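Local coordinates for protein beta-N-acetylhexosaminidase (Bacteroides fragilis, PDB 4PYS) that probably hydrolyses terminal N-acetylhexosamine residues from glycoconjugates, as a family 20 beta-N-acetylhexosaminidase whose chain also carries a zinc site formed by four cysteines, at residues I124-R129 and Q460-G465; G140-K145 and G440-M445. All coordinates share one frame; numbering follows the deposited sequence.

Contact 1 of 2, residues I124-R129 and Q460-G465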
loop_
_atom_site.group_PDB
_atom_site.type_symbol
_atom_site.label_atom_id
_atom_site.label_comp_id
_atom_site.label_asym_id
_atom_site.label_seq_id
_atom_site.Cartn_x
_atom_site.Cartn_y
_atom_site.Cartn_z
ATOM N N ILE A 124 -20.747 12.913 -12.004
ATOM C CA ILE A 124 -19.952 12.577 -10.833
ATOM C C ILE A 124 -18.711 13.453 -10.858
ATOM O O ILE A 124 -18.032 13.531 -11.885
ATOM C CB ILE A 124 -19.509 11.110 -10.898
ATOM C CG1 ILE A 124 -20.727 10.185 -10.881
ATOM C CG2 ILE A 124 -18.587 10.776 -9.732
ATOM C CD1 ILE A 124 -20.391 8.749 -11.278
ATOM N N THR A 125 -18.438 14.132 -9.746
ATOM C CA THR A 125 -17.232 14.939 -9.608
ATOM C C THR A 125 -16.534 14.440 -8.363
ATOM O O THR A 125 -17.162 14.348 -7.295
ATOM C CB THR A 125 -17.571 16.429 -9.426
ATOM O OG1 THR A 125 -18.480 16.836 -10.461
ATOM C CG2 THR A 125 -16.305 17.265 -9.513
ATOM N N ASP A 126 -15.250 14.110 -8.471
ATOM C CA ASP A 126 -14.653 13.285 -7.418
ATOM C C ASP A 126 -13.134 13.508 -7.336
ATOM O O ASP A 126 -12.469 13.750 -8.347
ATOM C CB ASP A 126 -14.978 11.812 -7.718
ATOM C CG ASP A 126 -14.832 10.911 -6.515
ATOM O OD1 ASP A 126 -14.822 11.430 -5.367
ATOM O OD2 ASP A 126 -14.767 9.671 -6.728
ATOM N N PHE A 127 -12.602 13.468 -6.117
ATOM C CA PHE A 127 -11.175 13.630 -5.875
ATOM C C PHE A 127 -10.865 13.180 -4.443
ATOM O O PHE A 127 -11.758 13.220 -3.573
ATOM C CB PHE A 127 -10.744 15.095 -6.090
ATOM C CG PHE A 127 -11.672 16.097 -5.475
ATOM C CD1 PHE A 127 -11.548 16.448 -4.134
ATOM C CD2 PHE A 127 -12.668 16.688 -6.238
ATOM C CE1 PHE A 127 -12.405 17.384 -3.566
ATOM C CE2 PHE A 127 -13.535 17.621 -5.680
ATOM C CZ PHE A 127 -13.401 17.964 -4.345
ATOM N N PRO A 128 -9.607 12.767 -4.183
ATOM C CA PRO A 128 -9.287 12.150 -2.882
ATOM C C PRO A 128 -9.112 13.124 -1.741
ATOM O O PRO A 128 -8.592 14.243 -1.918
ATOM C CB PRO A 128 -7.950 11.436 -3.155
ATOM C CG PRO A 128 -7.308 12.280 -4.244
ATOM C CD PRO A 128 -8.476 12.658 -5.133
ATOM N N ARG A 129 -9.537 12.688 -0.561
ATOM C CA ARG A 129 -9.385 13.485 0.638
ATOM C C ARG A 129 -7.925 13.678 1.008
ATOM O O ARG A 129 -7.524 14.798 1.390
ATOM C CB ARG A 129 -10.146 12.857 1.816
ATOM C CG ARG A 129 -10.162 13.750 3.034
ATOM C CD ARG A 129 -10.845 13.077 4.229
ATOM N NE ARG A 129 -10.107 11.898 4.682
ATOM C CZ ARG A 129 -9.081 11.947 5.522
ATOM N NH1 ARG A 129 -8.474 10.832 5.887
ATOM N NH2 ARG A 129 -8.658 13.119 5.993
ATOM N N GLN A 460 -12.285 6.152 4.336
ATOM C CA GLN A 460 -11.628 7.204 5.120
ATOM C C GLN A 460 -10.515 7.882 4.328
ATOM O O GLN A 460 -10.299 9.091 4.457
ATOM C CB GLN A 460 -11.085 6.587 6.417
ATOM C CG GLN A 460 -12.225 6.290 7.414
ATOM C CD GLN A 460 -11.778 5.481 8.609
ATOM O OE1 GLN A 460 -10.681 4.932 8.635
ATOM N NE2 GLN A 460 -12.643 5.394 9.609
HETATM N N MSE A 461 -9.828 7.108 3.491
HETATM C CA MSE A 461 -8.751 7.673 2.671
HETATM C C MSE A 461 -9.282 8.564 1.564
HETATM O O MSE A 461 -8.719 9.621 1.281
HETATM C CB MSE A 461 -7.962 6.543 2.019
HETATM C CG MSE A 461 -7.097 5.731 2.993
HETATM SE SE MSE A 461 -6.453 4.156 2.074
HETATM C CE MSE A 461 -5.663 3.237 3.621
ATOM N N TRP A 462 -10.341 8.116 0.899
ATOM C CA TRP A 462 -10.786 8.810 -0.317
ATOM C C TRP A 462 -11.917 9.822 -0.109
ATOM O O TRP A 462 -11.838 10.972 -0.562
ATOM C CB TRP A 462 -11.206 7.780 -1.395
ATOM C CG TRP A 462 -11.717 8.484 -2.629
ATOM C CD1 TRP A 462 -12.982 8.980 -2.834
ATOM C CD2 TRP A 462 -10.969 8.792 -3.801
ATOM N NE1 TRP A 462 -13.052 9.589 -4.071
ATOM C CE2 TRP A 462 -11.826 9.477 -4.688
ATOM C CE3 TRP A 462 -9.647 8.547 -4.199
ATOM C CZ2 TRP A 462 -11.410 9.926 -5.946
ATOM C CZ3 TRP A 462 -9.233 8.986 -5.452
ATOM C CH2 TRP A 462 -10.109 9.672 -6.314
ATOM N N HIS A 463 -12.985 9.389 0.550
ATOM C CA HIS A 463 -14.206 10.200 0.640
ATOM C C HIS A 463 -13.961 11.487 1.431
ATOM O O HIS A 463 -13.249 11.480 2.438
ATOM C CB HIS A 463 -15.315 9.363 1.299
ATOM C CG HIS A 463 -16.613 10.101 1.487
ATOM N ND1 HIS A 463 -17.271 10.131 2.697
ATOM C CD2 HIS A 463 -17.375 10.816 0.626
ATOM C CE1 HIS A 463 -18.383 10.838 2.578
ATOM N NE2 HIS A 463 -18.471 11.268 1.332
ATOM N N SER A 464 -14.531 12.584 0.952
ATOM C CA SER A 464 -14.499 13.870 1.645
ATOM C C SER A 464 -15.049 13.711 3.065
ATOM O O SER A 464 -15.856 12.812 3.328
ATOM C CB SER A 464 -15.338 14.903 0.881
ATOM O OG SER A 464 -15.005 14.948 -0.507
ATOM N N GLY A 465 -14.633 14.589 3.975
ATOM C CA GLY A 465 -15.114 14.522 5.347
ATOM C C GLY A 465 -16.523 15.075 5.490
ATOM O O GLY A 465 -16.725 16.081 6.178
HETATM O O HOH W 1 -14.476 12.050 -2.349
HETATM O O HOH W 2 -12.304 14.344 -1.064
#

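Contact 2 of 2, residues G140-K145 and G440-M445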
loop_
_atom_site.group_PDB
_atom_site.type_symbol
_atom_site.label_atom_id
_atom_site.label_comp_id
_atom_site.label_asym_id
_atom_site.label_seq_id
_atom_site.Cartn_x
_atom_site.Cartn_y
_atom_site.Cartn_z
ATOM N N GLY A 140 7.406 -10.826 3.386
ATOM C CA GLY A 140 8.645 -11.276 4.007
ATOM C C GLY A 140 8.427 -12.594 4.740
ATOM O O GLY A 140 9.138 -13.582 4.515
ATOM N N ARG A 141 7.427 -12.621 5.618
ATOM C CA ARG A 141 7.156 -13.826 6.414
ATOM C C ARG A 141 6.537 -14.945 5.590
ATOM O O ARG A 141 6.683 -16.136 5.914
ATOM C CB ARG A 141 6.197 -13.490 7.555
ATOM C CG ARG A 141 6.774 -12.517 8.558
ATOM C CD ARG A 141 5.879 -12.367 9.774
ATOM N NE ARG A 141 6.557 -11.624 10.832
ATOM C CZ ARG A 141 6.718 -10.306 10.828
ATOM N NH1 ARG A 141 7.353 -9.711 11.832
ATOM N NH2 ARG A 141 6.252 -9.581 9.817
ATOM N N GLN A 142 5.822 -14.552 4.546
ATOM C CA GLN A 142 5.140 -15.492 3.667
ATOM C C GLN A 142 5.436 -15.101 2.228
ATOM O O GLN A 142 5.581 -13.924 1.920
ATOM C CB GLN A 142 3.626 -15.434 3.903
ATOM C CG GLN A 142 3.173 -16.019 5.245
ATOM C CD GLN A 142 3.411 -17.509 5.347
ATOM O OE1 GLN A 142 3.286 -18.236 4.356
ATOM N NE2 GLN A 142 3.762 -17.981 6.542
ATOM N N TYR A 143 5.543 -16.089 1.349
ATOM C CA TYR A 143 5.651 -15.823 -0.083
ATOM C C TYR A 143 4.272 -15.942 -0.720
ATOM O O TYR A 143 3.572 -16.930 -0.493
ATOM C CB TYR A 143 6.632 -16.828 -0.729
ATOM C CG TYR A 143 6.604 -16.813 -2.244
ATOM C CD1 TYR A 143 7.301 -15.843 -2.969
ATOM C CD2 TYR A 143 5.870 -17.759 -2.948
ATOM C CE1 TYR A 143 7.263 -15.826 -4.361
ATOM C CE2 TYR A 143 5.824 -17.751 -4.325
ATOM C CZ TYR A 143 6.519 -16.785 -5.029
ATOM O OH TYR A 143 6.460 -16.788 -6.408
ATOM N N GLN A 144 3.869 -14.923 -1.480
ATOM C CA GLN A 144 2.661 -15.021 -2.293
ATOM C C GLN A 144 3.054 -15.061 -3.758
ATOM O O GLN A 144 3.954 -14.319 -4.183
ATOM C CB GLN A 144 1.736 -13.826 -2.043
ATOM C CG GLN A 144 1.304 -13.672 -0.589
ATOM C CD GLN A 144 2.262 -12.826 0.201
ATOM O OE1 GLN A 144 3.091 -12.117 -0.371
ATOM N NE2 GLN A 144 2.145 -12.872 1.524
ATOM N N LYS A 145 2.378 -15.892 -4.546
ATOM C CA LYS A 145 2.712 -15.952 -5.969
ATOM C C LYS A 145 2.443 -14.635 -6.680
ATOM O O LYS A 145 1.694 -13.788 -6.186
ATOM C CB LYS A 145 2.051 -17.131 -6.689
ATOM C CG LYS A 145 0.642 -17.462 -6.296
ATOM C CD LYS A 145 0.362 -18.907 -6.706
ATOM C CE LYS A 145 -0.973 -19.401 -6.182
ATOM N NZ LYS A 145 -2.113 -18.945 -7.021
ATOM N N GLY A 440 1.671 -17.543 10.179
ATOM C CA GLY A 440 1.388 -18.457 9.083
ATOM C C GLY A 440 0.131 -18.154 8.286
ATOM O O GLY A 440 -0.620 -19.069 7.946
ATOM N N VAL A 441 -0.096 -16.878 7.984
ATOM C CA VAL A 441 -1.210 -16.484 7.127
ATOM C C VAL A 441 -0.868 -16.771 5.664
ATOM O O VAL A 441 -0.121 -16.028 5.031
ATOM C CB VAL A 441 -1.562 -14.996 7.311
ATOM C CG1 VAL A 441 -2.676 -14.567 6.337
ATOM C CG2 VAL A 441 -1.983 -14.733 8.755
ATOM N N THR A 442 -1.407 -17.867 5.141
ATOM C CA THR A 442 -1.155 -18.278 3.769
ATOM C C THR A 442 -2.103 -17.516 2.849
ATOM O O THR A 442 -2.959 -16.772 3.323
ATOM C CB THR A 442 -1.397 -19.777 3.601
ATOM O OG1 THR A 442 -2.747 -20.065 3.981
ATOM C CG2 THR A 442 -0.450 -20.581 4.483
ATOM N N GLU A 443 -1.957 -17.697 1.541
ATOM C CA GLU A 443 -2.736 -16.903 0.581
ATOM C C GLU A 443 -4.249 -17.072 0.759
ATOM O O GLU A 443 -5.013 -16.107 0.611
ATOM C CB GLU A 443 -2.362 -17.282 -0.855
ATOM C CG GLU A 443 -0.934 -16.918 -1.254
ATOM C CD GLU A 443 -0.674 -17.136 -2.730
ATOM O OE1 GLU A 443 -1.638 -17.071 -3.521
ATOM O OE2 GLU A 443 0.493 -17.368 -3.099
ATOM N N SER A 444 -4.674 -18.298 1.050
ATOM C CA SER A 444 -6.107 -18.602 1.186
ATOM C C SER A 444 -6.735 -17.948 2.418
ATOM O O SER A 444 -7.965 -17.973 2.591
ATOM C CB SER A 444 -6.319 -20.109 1.258
ATOM O OG SER A 444 -5.717 -20.641 2.427
HETATM N N MSE A 445 -5.889 -17.375 3.273
HETATM C CA MSE A 445 -6.330 -16.789 4.546
HETATM C C MSE A 445 -6.380 -15.275 4.505
HETATM O O MSE A 445 -6.823 -14.624 5.462
HETATM C CB MSE A 445 -5.408 -17.251 5.681
HETATM C CG MSE A 445 -5.546 -18.710 6.003
HETATM SE SE MSE A 445 -4.088 -19.352 7.125
HETATM C CE MSE A 445 -4.276 -18.138 8.565
HETATM O O HOH W 3 2.440 -18.953 -1.851
HETATM O O HOH W 4 0.297 -15.135 2.480
#

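Contact 1 of 2, residues I124-R129 and Q460-G465
W462 and R129 carry this contact, one reaching from each segment. The indole of W462 is the tight part. Its NE1 gives a hydrogen bond to OD1 of D126 at 2.9 Å, leaving the indole edge in the ring plane. NE1 comes to the syn side of OD1, 34° out of the carboxylate plane; carboxylate and ring planes are 71° apart. P128 lies over one indole face, its CB 3.9 Å from the centroid of the six-membered ring of W462, a CH-pi contact; the carbonyl carbon of F127 sits over that face too, nearer the rim.

Just beyond, the chain is tied to the end of helix 453-462. R129 N bonds to W462 O (2.9 Å), and the R129 side chain grips the carbonyl of Q460, two residues before W462. A bend at chi3 (64°) swings NE round, and both NE (2.8 Å) and NH1 (2.9 Å) donate to Q460 O, which lies close to the guanidinium plane. NE approaches almost straight on to the carbonyl, NH1 from above its plane.

The looser side is wet. F127 and G465 are exposed, and CB of F127 points away from 460-465. Water 2 sits 2.8 Å from both F127 O and S464 OG. Water 1 lies within bonding distance of D126 OD1 (3.1 Å) and F127 O, with more acceptors around than it has protons, and accepts a weak bond from S464 N.

The contact fastens the end of strand 117-126, from the N-terminal domain, to the end of a catalytic-domain helix. Y101 meets the W462 ring edge-to-face, and G16 N also bonds D126 OD1. R129, Q460 and M461 touch M431 of strand 428-435; P128, M461 and W462 touch R133 of strand 132-138.

Contact 2 of 2, residues G140-K145 and G440-M445
Two loops at the C-terminal ends of parallel strands of the TIM-barrel catalytic domain meet where K145 and E443 touch: one follows strand 132-138, the other strand 428-435, and these two strands are themselves paired. K145 occupies the N-cap position of helix 146-158. Its backbone N donates to OE2 of E443 at 2.8 Å in a nearly straight bond (166°), reaching the oxygen from above the carboxylate plane. The K145 side chain crosses that of E443 at about a right angle; with chi1 at 39°, CG is set between backbone N and carbonyl carbon and comes to 3.2 Å from E443 OE2. K145 NZ is 4.0 Å from E443 OE1, a long salt bridge. Water 3 adds a second bond to OE2, bridging it to Y143 O, while T148 of the helix takes OE1. Further along, water 4 ties V441 O to Q144 NE2, and Q142 CG rests 3.3 Å from V441 O.

Both carboxylate oxygens of E443 thus have hydrogen-bond partners. Beside the start of a helix and near a lysine, the group is probably kept ionised, and its charge would suit the positive end of the helix dipole.

How the contacts relate
Contacts 1 and 2 lie on opposite sides of the chain's centre, their centres 32 Å apart, and along the chain contact 2 is nested inside the loop that contact 1 closes. Both are partly buried. Their common ground is the pair of strands 132-138 and 428-435: contact 1 has residues of both packed against its helix end, whereas contact 2 is built from the loops that follow them. Contact 1 joins two domains and mixes an aromatic face with one carbonyl gripped by an arginine side chain. Contact 2 stays within the catalytic domain, buries less surface, and depends on one carboxylate and bridging waters.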